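Local coordinates for protein FKBP-type peptidyl-prolyl cis-trans isomerase fkpA (PDB 1Q6H) that catalyses the cis-trans isomerisation of peptide bonds preceding proline and acts as a chaperone in protein folding in the bacterial periplasm, at residues A[191-196]-A[213-218]. Numbering follows the deposited sequence.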
loop_
_atom_site.group_PDB
_atom_site.type_symbol
_atom_site.label_atom_id
_atom_site.label_comp_id
_atom_site.label_asym_id
_atom_site.label_seq_id
_atom_site.Cartn_x
_atom_site.Cartn_y
_atom_site.Cartn_z
ATOM N N LYS A 191 25.013 -36.438 -5.267
ATOM C CA LYS A 191 23.838 -35.836 -5.827
ATOM C C LYS A 191 22.676 -36.222 -4.931
ATOM O O LYS A 191 22.477 -37.411 -4.575
ATOM C CB LYS A 191 23.644 -36.293 -7.254
ATOM C CG LYS A 191 22.356 -35.855 -7.911
ATOM C CD LYS A 191 22.358 -36.320 -9.384
ATOM C CE LYS A 191 21.005 -36.142 -10.058
ATOM N NZ LYS A 191 21.134 -36.253 -11.563
ATOM N N LEU A 192 21.918 -35.222 -4.523
ATOM C CA LEU A 192 20.767 -35.461 -3.655
ATOM C C LEU A 192 19.504 -35.125 -4.391
ATOM O O LEU A 192 19.410 -34.057 -5.015
ATOM C CB LEU A 192 20.854 -34.607 -2.386
ATOM C CG LEU A 192 22.100 -34.768 -1.532
ATOM C CD1 LEU A 192 22.119 -33.748 -0.426
ATOM C CD2 LEU A 192 22.199 -36.118 -0.952
ATOM N N VAL A 193 18.532 -36.031 -4.326
ATOM C CA VAL A 193 17.229 -35.806 -4.928
ATOM C C VAL A 193 16.271 -35.856 -3.778
ATOM O O VAL A 193 16.015 -36.914 -3.201
ATOM C CB VAL A 193 16.937 -36.792 -6.045
ATOM C CG1 VAL A 193 15.575 -36.599 -6.558
ATOM C CG2 VAL A 193 17.930 -36.556 -7.183
ATOM N N ILE A 194 15.848 -34.675 -3.358
ATOM C CA ILE A 194 15.151 -34.547 -2.081
ATOM C C ILE A 194 13.673 -34.327 -2.234
ATOM O O ILE A 194 13.244 -33.343 -2.883
ATOM C CB ILE A 194 15.749 -33.383 -1.288
ATOM C CG1 ILE A 194 17.275 -33.401 -1.342
ATOM C CG2 ILE A 194 15.226 -33.382 0.112
ATOM C CD1 ILE A 194 17.964 -32.299 -0.520
ATOM N N PRO A 195 12.885 -35.214 -1.642
ATOM C CA PRO A 195 11.413 -35.032 -1.617
ATOM C C PRO A 195 11.025 -33.774 -0.816
ATOM O O PRO A 195 11.746 -33.443 0.133
ATOM C CB PRO A 195 10.901 -36.255 -0.863
ATOM C CG PRO A 195 12.040 -37.004 -0.409
ATOM C CD PRO A 195 13.321 -36.400 -0.889
ATOM N N PRO A 196 9.909 -33.117 -1.169
ATOM C CA PRO A 196 9.450 -31.913 -0.477
ATOM C C PRO A 196 9.297 -32.071 1.020
ATOM O O PRO A 196 9.573 -31.126 1.778
ATOM C CB PRO A 196 8.079 -31.615 -1.096
ATOM C CG PRO A 196 7.797 -32.660 -2.116
ATOM C CD PRO A 196 8.995 -33.538 -2.249
ATOM N N THR A 213 10.330 -31.333 -5.477
ATOM C CA THR A 213 11.487 -32.181 -5.294
ATOM C C THR A 213 12.695 -31.344 -5.733
ATOM O O THR A 213 12.639 -30.611 -6.755
ATOM C CB THR A 213 11.334 -33.447 -6.120
ATOM O OG1 THR A 213 10.409 -34.325 -5.463
ATOM C CG2 THR A 213 12.636 -34.242 -6.172
ATOM N N LEU A 214 13.758 -31.387 -4.929
ATOM C CA LEU A 214 14.945 -30.587 -5.199
ATOM C C LEU A 214 16.118 -31.461 -5.630
ATOM O O LEU A 214 16.384 -32.472 -4.992
ATOM C CB LEU A 214 15.366 -29.813 -3.945
ATOM C CG LEU A 214 14.289 -28.983 -3.245
ATOM C CD1 LEU A 214 14.903 -28.249 -2.034
ATOM C CD2 LEU A 214 13.632 -28.027 -4.244
ATOM N N VAL A 215 16.851 -31.023 -6.656
ATOM C CA VAL A 215 18.044 -31.712 -7.103
ATOM C C VAL A 215 19.288 -30.894 -6.752
ATOM O O VAL A 215 19.456 -29.780 -7.259
ATOM C CB VAL A 215 18.036 -31.908 -8.611
ATOM C CG1 VAL A 215 19.180 -32.838 -9.031
ATOM C CG2 VAL A 215 16.679 -32.487 -9.069
ATOM N N PHE A 216 20.129 -31.427 -5.865
ATOM C CA PHE A 216 21.399 -30.784 -5.489
ATOM C C PHE A 216 22.632 -31.598 -5.919
ATOM O O PHE A 216 22.779 -32.768 -5.563
ATOM C CB PHE A 216 21.520 -30.603 -3.976
ATOM C CG PHE A 216 20.642 -29.555 -3.404
ATOM C CD1 PHE A 216 21.032 -28.232 -3.399
ATOM C CD2 PHE A 216 19.409 -29.892 -2.849
ATOM C CE1 PHE A 216 20.198 -27.263 -2.862
ATOM C CE2 PHE A 216 18.592 -28.953 -2.344
ATOM C CZ PHE A 216 18.979 -27.632 -2.318
ATOM N N ASP A 217 23.538 -30.973 -6.658
ATOM C CA ASP A 217 24.866 -31.560 -6.928
ATOM C C ASP A 217 25.790 -30.930 -5.909
ATOM O O ASP A 217 26.034 -29.723 -5.973
ATOM C CB ASP A 217 25.371 -31.209 -8.305
ATOM C CG ASP A 217 24.625 -31.917 -9.384
ATOM O OD1 ASP A 217 24.449 -33.150 -9.258
ATOM O OD2 ASP A 217 24.191 -31.312 -10.391
ATOM N N VAL A 218 26.298 -31.728 -4.977
ATOM C CA VAL A 218 27.077 -31.211 -3.856
ATOM C C VAL A 218 28.542 -31.677 -3.819
ATOM O O VAL A 218 28.842 -32.821 -4.154
ATOM C CB VAL A 218 26.428 -31.632 -2.576
ATOM C CG1 VAL A 218 27.041 -30.917 -1.383
ATOM C CG2 VAL A 218 24.933 -31.335 -2.641
#
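Ile194 O accepts the N-H of Leu214, N to O 2.9 Å, and also receives a weaker CA-H...O contact from Thr213 CA. Ile194 N returns an almost straight bond to Leu214 O (176° at the hydrogen), and Leu192 and Phe216 repeat this two-way pairing, the pattern of hydrogen-bonded pairs in antiparallel strands; Val193-Val215 and Lys191-Asp217 are the non-hydrogen-bonded pairs. On the face of Leu192, Ile194, Leu214 and Phe216, Ile194 CG1 stands beside its own backbone N (chi1 -44°), and Ile194 CD1 reaches obliquely to Phe216 CD2 at 3.6 Å. On the face of Val193 and Val215, the extended Lys191 chain runs alongside Asp217. Lys191 CG lies 3.7 Å from Asp217 OD1, and Lys191 CE reaches Val215 CG1 at 3.9 Å. Lys191 NZ and Asp217 OD1 stay 5.1 Å apart, too far for a salt bridge. An alanine in place of Lys191 would probably strip the aliphatic cover from Val215 CG1 and the Asp217 carboxylate. Phe216 meets Trp177 edge-to-face and also Phe156, an aromatic cluster that, as in other FKBPs, probably lines the prolyl-binding pocket, whereas Lys191 and Val193 pack on Phe110 of helix 70-112; strands 124-127 and 141-150 continue the sheet on either side.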